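Local coordinates for putative lipoprotein YcdA (Bacillus subtilis subsp. subtilis str. 168, PDB 4R4G) that is of unknown function but is probably a membrane-attached lipoprotein, built from an Ig-like N-terminal domain and an alpha-beta C-terminal domain, at residues Asn163-Phe166 / Glu167-Thr170; Ser267-Glu270 / Ala271-Ala275. One frame throughout, in Å; residues are numbered along the deposited sequence.

Contact 1. Residues Asn163-Phe166 / Glu167-Thr170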
ATOM      1  N   ASN A 163       2.349  -9.723 -16.995  1.00 93.74           N
ATOM      2  CA  ASN A 163       1.876 -10.008 -15.644  1.00 92.83           C
ATOM      3  C   ASN A 163       0.509 -10.621 -15.753  1.00 99.88           C
ATOM      4  O   ASN A 163      -0.477  -9.892 -15.853  1.00 99.91           O
ATOM      5  CB  ASN A 163       1.848  -8.715 -14.803  1.00 89.26           C
ATOM      6  CG  ASN A 163       2.197  -8.896 -13.347  1.00112.98           C
ATOM      7  OD1 ASN A 163       1.517  -9.602 -12.583  1.00107.29           O
ATOM      8  ND2 ASN A 163       3.227  -8.190 -12.915  1.00102.43           N
ATOM      9  N   ALA A 164       0.431 -11.959 -15.778  1.00 99.35           N
ATOM     10  CA  ALA A 164      -0.856 -12.657 -15.915  1.00102.30           C
ATOM     11  C   ALA A 164      -1.763 -12.396 -14.713  1.00105.21           C
ATOM     12  O   ALA A 164      -2.988 -12.543 -14.791  1.00106.79           O
ATOM     13  CB  ALA A 164      -0.626 -14.144 -16.088  1.00106.61           C
ATOM     14  N   ASP A 165      -1.149 -11.956 -13.620  1.00 98.49           N
ATOM     15  CA  ASP A 165      -1.841 -11.625 -12.399  1.00 97.22           C
ATOM     16  C   ASP A 165      -2.571 -10.279 -12.473  1.00 95.04           C
ATOM     17  O   ASP A 165      -3.530 -10.097 -11.726  1.00 95.80           O
ATOM     18  CB  ASP A 165      -0.835 -11.599 -11.240  1.00 98.33           C
ATOM     19  CG  ASP A 165      -0.527 -12.947 -10.612  1.00118.04           C
ATOM     20  OD1 ASP A 165      -1.055 -13.979 -11.110  1.00123.26           O
ATOM     21  OD2 ASP A 165       0.234 -12.974  -9.617  1.00123.31           O
ATOM     22  N   PHE A 166      -2.121  -9.343 -13.346  1.00 85.12           N
ATOM     23  CA  PHE A 166      -2.649  -7.977 -13.453  1.00 81.00           C
ATOM     24  C   PHE A 166      -4.180  -7.885 -13.424  1.00 86.04           C
ATOM     25  O   PHE A 166      -4.721  -7.194 -12.561  1.00 83.61           O
ATOM     26  CB  PHE A 166      -2.117  -7.227 -14.690  1.00 80.55           C
ATOM     27  CG  PHE A 166      -2.540  -5.774 -14.707  1.00 78.95           C
ATOM     28  CD1 PHE A 166      -1.962  -4.852 -13.839  1.00 78.46           C
ATOM     29  CD2 PHE A 166      -3.576  -5.344 -15.525  1.00 80.96           C
ATOM     30  CE1 PHE A 166      -2.381  -3.522 -13.827  1.00 78.02           C
ATOM     31  CE2 PHE A 166      -3.999  -4.017 -15.502  1.00 82.33           C
ATOM     32  CZ  PHE A 166      -3.379  -3.110 -14.675  1.00 78.13           C
ATOM     33  N   GLU A 167      -4.862  -8.531 -14.365  1.00 86.31           N
ATOM     34  CA  GLU A 167      -6.317  -8.477 -14.423  1.00 88.99           C
ATOM     35  C   GLU A 167      -6.924  -9.023 -13.118  1.00 97.14           C
ATOM     36  O   GLU A 167      -7.728  -8.325 -12.499  1.00 97.47           O
ATOM     37  CB  GLU A 167      -6.836  -9.234 -15.646  1.00 93.52           C
ATOM     38  CG  GLU A 167      -6.123  -8.840 -16.936  1.00102.24           C
ATOM     39  CD  GLU A 167      -6.980  -8.281 -18.057  1.00122.77           C
ATOM     40  OE1 GLU A 167      -8.226  -8.413 -18.000  1.00143.09           O
ATOM     41  OE2 GLU A 167      -6.394  -7.730 -19.017  1.00100.32           O
ATOM     42  N   LYS A 168      -6.462 -10.209 -12.654  1.00 95.56           N
ATOM     43  CA  LYS A 168      -6.940 -10.872 -11.427  1.00 96.64           C
ATOM     44  C   LYS A 168      -6.802  -9.983 -10.194  1.00 96.65           C
ATOM     45  O   LYS A 168      -7.742  -9.857  -9.408  1.00 96.87           O
ATOM     46  CB  LYS A 168      -6.184 -12.205 -11.164  1.00101.72           C
ATOM     47  CG  LYS A 168      -6.183 -13.222 -12.318  1.00133.13           C
ATOM     48  CD  LYS A 168      -4.990 -14.203 -12.235  1.00144.84           C
ATOM     49  CE  LYS A 168      -4.815 -15.037 -13.489  1.00149.74           C
ATOM     50  NZ  LYS A 168      -3.501 -15.734 -13.511  1.00149.54           N
ATOM     51  N   ILE A 169      -5.627  -9.375 -10.035  1.00 89.24           N
ATOM     52  CA  ILE A 169      -5.237  -8.554  -8.898  1.00 85.34           C
ATOM     53  C   ILE A 169      -5.910  -7.161  -8.911  1.00 84.77           C
ATOM     54  O   ILE A 169      -6.338  -6.714  -7.855  1.00 83.66           O
ATOM     55  CB  ILE A 169      -3.672  -8.481  -8.905  1.00 86.52           C
ATOM     56  CG1 ILE A 169      -3.073  -9.700  -8.178  1.00 88.80           C
ATOM     57  CG2 ILE A 169      -3.085  -7.174  -8.380  1.00 82.41           C
ATOM     58  CD1 ILE A 169      -1.483  -9.781  -8.219  1.00102.33           C
ATOM     59  N   THR A 170      -5.990  -6.485 -10.065  1.00 79.42           N
ATOM     60  CA  THR A 170      -6.485  -5.100 -10.151  1.00 77.95           C
ATOM     61  C   THR A 170      -7.946  -4.917 -10.600  1.00 84.76           C
ATOM     62  O   THR A 170      -8.576  -3.944 -10.194  1.00 84.83           O
ATOM     63  CB  THR A 170      -5.623  -4.298 -11.135  1.00 77.41           C
ATOM     64  OG1 THR A 170      -5.805  -4.871 -12.420  1.00 76.44           O
ATOM     65  CG2 THR A 170      -4.148  -4.322 -10.793  1.00 71.94           C
TER

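Contact 2. Residues Ser267-Glu270 / Ala271-Ala275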
ATOM      1  N   SER A 267      19.754  18.419 -42.943  1.00125.54           N
ATOM      2  CA  SER A 267      18.719  19.388 -42.579  1.00125.05           C
ATOM      3  C   SER A 267      18.316  19.260 -41.106  1.00128.53           C
ATOM      4  O   SER A 267      18.752  18.334 -40.412  1.00127.01           O
ATOM      5  CB  SER A 267      17.492  19.235 -43.477  1.00126.39           C
ATOM      6  OG  SER A 267      16.837  17.987 -43.334  1.00128.81           O
ATOM      7  N   TYR A 268      17.492  20.208 -40.627  1.00125.58           N
ATOM      8  CA  TYR A 268      16.990  20.203 -39.263  1.00124.45           C
ATOM      9  C   TYR A 268      16.061  18.999 -39.074  1.00126.12           C
ATOM     10  O   TYR A 268      16.084  18.396 -38.008  1.00124.88           O
ATOM     11  CB  TYR A 268      16.281  21.526 -38.938  1.00127.42           C
ATOM     12  CG  TYR A 268      15.816  21.646 -37.502  1.00128.82           C
ATOM     13  CD1 TYR A 268      16.699  22.016 -36.491  1.00131.78           C
ATOM     14  CD2 TYR A 268      14.487  21.419 -37.157  1.00128.65           C
ATOM     15  CE1 TYR A 268      16.276  22.132 -35.166  1.00132.26           C
ATOM     16  CE2 TYR A 268      14.050  21.541 -35.839  1.00129.48           C
ATOM     17  CZ  TYR A 268      14.949  21.897 -34.846  1.00137.59           C
ATOM     18  OH  TYR A 268      14.523  22.019 -33.547  1.00139.71           O
ATOM     19  N   GLU A 269      15.299  18.613 -40.124  1.00121.71           N
ATOM     20  CA  GLU A 269      14.395  17.463 -40.077  1.00119.43           C
ATOM     21  C   GLU A 269      15.197  16.149 -39.972  1.00119.19           C
ATOM     22  O   GLU A 269      14.904  15.344 -39.074  1.00117.24           O
ATOM     23  CB  GLU A 269      13.446  17.438 -41.292  1.00121.50           C
ATOM     24  CG  GLU A 269      12.180  16.625 -41.043  1.00134.25           C
ATOM     25  CD  GLU A 269      11.315  16.268 -42.241  1.00158.49           C
ATOM     26  OE1 GLU A 269      11.825  16.283 -43.385  1.00157.97           O
ATOM     27  OE2 GLU A 269      10.133  15.911 -42.024  1.00150.57           O
ATOM     28  N   GLU A 270      16.210  15.953 -40.869  1.00113.61           N
ATOM     29  CA  GLU A 270      17.097  14.774 -40.898  1.00112.24           C
ATOM     30  C   GLU A 270      17.697  14.480 -39.503  1.00114.27           C
ATOM     31  O   GLU A 270      17.604  13.349 -39.008  1.00112.77           O
ATOM     32  CB  GLU A 270      18.250  14.984 -41.895  1.00115.17           C
ATOM     33  CG  GLU A 270      17.914  14.837 -43.371  1.00130.46           C
ATOM     34  CD  GLU A 270      18.969  15.424 -44.293  1.00157.18           C
ATOM     35  OE1 GLU A 270      20.096  14.879 -44.348  1.00149.72           O
ATOM     36  OE2 GLU A 270      18.666  16.441 -44.959  1.00156.87           O
ATOM     37  N   ALA A 271      18.293  15.532 -38.884  1.00109.73           N
ATOM     38  CA  ALA A 271      18.950  15.525 -37.582  1.00108.45           C
ATOM     39  C   ALA A 271      17.967  15.300 -36.434  1.00108.53           C
ATOM     40  O   ALA A 271      18.324  14.616 -35.475  1.00106.98           O
ATOM     41  CB  ALA A 271      19.702  16.826 -37.374  1.00111.32           C
ATOM     42  N   VAL A 272      16.741  15.871 -36.520  1.00103.57           N
ATOM     43  CA  VAL A 272      15.701  15.695 -35.497  1.00101.43           C
ATOM     44  C   VAL A 272      15.254  14.230 -35.502  1.00100.31           C
ATOM     45  O   VAL A 272      15.234  13.602 -34.447  1.00 98.93           O
ATOM     46  CB  VAL A 272      14.508  16.680 -35.676  1.00106.53           C
ATOM     47  CG1 VAL A 272      13.223  16.152 -35.030  1.00105.51           C
ATOM     48  CG2 VAL A 272      14.854  18.051 -35.112  1.00108.23           C
ATOM     49  N   LYS A 273      14.945  13.687 -36.693  1.00 94.61           N
ATOM     50  CA  LYS A 273      14.511  12.303 -36.866  1.00 92.46           C
ATOM     51  C   LYS A 273      15.578  11.331 -36.346  1.00 93.13           C
ATOM     52  O   LYS A 273      15.228  10.401 -35.614  1.00 93.37           O
ATOM     53  CB  LYS A 273      14.131  12.021 -38.332  1.00 95.84           C
ATOM     54  CG  LYS A 273      12.661  12.382 -38.593  1.00116.22           C
ATOM     55  CD  LYS A 273      12.335  12.759 -40.035  1.00126.36           C
ATOM     56  CE  LYS A 273      10.880  13.152 -40.168  1.00135.69           C
ATOM     57  NZ  LYS A 273      10.431  13.184 -41.585  1.00144.80           N
ATOM     58  N   TYR A 274      16.870  11.605 -36.620  1.00 86.42           N
ATOM     59  CA  TYR A 274      17.974  10.778 -36.139  1.00 84.45           C
ATOM     60  C   TYR A 274      18.071  10.844 -34.613  1.00 87.17           C
ATOM     61  O   TYR A 274      18.342   9.820 -33.976  1.00 87.54           O
ATOM     62  CB  TYR A 274      19.299  11.200 -36.789  1.00 86.05           C
ATOM     63  CG  TYR A 274      20.506  10.450 -36.263  1.00 88.19           C
ATOM     64  CD1 TYR A 274      20.777   9.145 -36.675  1.00 90.15           C
ATOM     65  CD2 TYR A 274      21.383  11.042 -35.361  1.00 89.89           C
ATOM     66  CE1 TYR A 274      21.886   8.447 -36.190  1.00 91.63           C
ATOM     67  CE2 TYR A 274      22.494  10.356 -34.871  1.00 92.04           C
ATOM     68  CZ  TYR A 274      22.754   9.066 -35.304  1.00 99.91           C
ATOM     69  OH  TYR A 274      23.851   8.393 -34.812  1.00104.04           O
ATOM     70  N   ALA A 275      17.862  12.039 -34.025  1.00 81.79           N
ATOM     71  CA  ALA A 275      17.920  12.212 -32.579  1.00 80.24           C
ATOM     72  C   ALA A 275      16.848  11.344 -31.910  1.00 84.46           C
ATOM     73  O   ALA A 275      17.145  10.668 -30.937  1.00 84.43           O
ATOM     74  CB  ALA A 275      17.736  13.673 -32.217  1.00 81.36           C
TER

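Contact 1. Residues Asn163-Phe166 / Glu167-Thr170
Phe166 and Thr170 meet one turn apart on the short helix 165-170, through hydrogen bonds and through the ring. The carbonyl oxygen of Phe166 takes two bonds from Thr170. The helical one comes from Thr170 N, 2.9 Å from Phe166 O. The other comes from the side chain, with Thr170 OG1 at 2.6 Å from Phe166 O. The two donors reach the oxygen from opposite faces of the carbonyl plane, and the hydroxyl lies well above that plane. Thr170 OG1 can bend back to the carbonyl because it sits between its own backbone N and carbonyl carbon (chi1 65°). Thr170 OG1 is also hydrogen-bonded to Ala172 N, just past the helix end. One residue earlier, Ile169 N donates to Asp165 O at 2.8 Å.

The Phe166 ring packs on the same threonine. The polar Thr170 OG1 stands 3.6 Å above the Phe166 ring plane, over its centre. Among carbons, Thr170 CG2 lies 3.6 Å from Phe166 CE1. The ring also meets Tyr153 edge-to-face and touches Val156 and Ile177, which places it between helices 145-157 and 174-192. Nearer the surface, Ile169 CD1 rests on Asp165 CB at 3.6 Å.

The charged contact is looser. Lys168 runs its extended chain back past Ala164 O, and Lys168 NZ makes a long salt bridge of 3.9 Å to Asp165 OD1.

The chemistry implies a doubly gripped carbonyl beside a buried ring, with the threonine hydroxyl also tying the helix end to the following loop; the long ion pair probably adds little.

Contact 2. Residues Ser267-Glu270 / Ala271-Ala275
Ser267 O accepts the amide Ala271 N at 3.2 Å, opening the regular bonds of helix 268-283. The tight part of the contact is here, at the helix start. Ser267 is the N-cap, and it forms a capping box with Glu270. Glu270 N donates to Ser267 OG at 3.3 Å. In return, Glu270 OE2 takes two bonds from the serine, from Ser267 N at 3.0 Å and from Ser267 OG at 2.9 Å. Both donors come from the same face of the carboxylate, the amide almost straight above its plane. The carboxylate thus occupies the amino end of the helix, where its charge is probably favoured. Ala271 is buried, its methyl against Tyr260.

The solvent side rests on fewer contacts. Tyr268 is exposed, and its ring takes Val272 CG2 over one face, toward the rim, in a CH-pi contact of 3.9 Å to the centroid. With CG anti to the backbone N (chi1 -176°), the ring lies where Val272 CG2 can cover part of that face. Glu269 and Lys273 lie side by side, pointing the same way. Lys273 NZ comes from above the carboxylate plane to Glu269 OE2 at 2.8 Å, a short salt bridge and hydrogen bond at the surface. A methionine in place of Lys273 would probably leave the Glu269 carboxylate without its positive mate and freer to turn.

Val272 and Lys273 are only partly exposed, since both also touch Tyr199 in the loop between helices 174-192 and 203-219. Tyr274 stacks on Tyr259 of helix 248-260, the helix that also carries Tyr260.

Both contacts are local. Contact 1, which comes first along the chain, takes in the short helix 165-170, and contact 2 the start of helix 268-283. The centres of contact 1 and contact 2 are about 41 Å apart, and the nearest atoms of contacts 1 and 2 about 29 Å apart. Both belong to the DUF5105 region, in the C-terminal part of the protein. Helices 174-192, 203-219 and 248-260 and strands 221-230 and 233-244 come between them in sequence. The centre of contact 1 lies about 16 Å from the centre of the chain, close to helix 145-157. That of contact 2 lies about 44 Å out, beside helix 248-260. They therefore belong to separate helices of the same C-terminal region and do not touch.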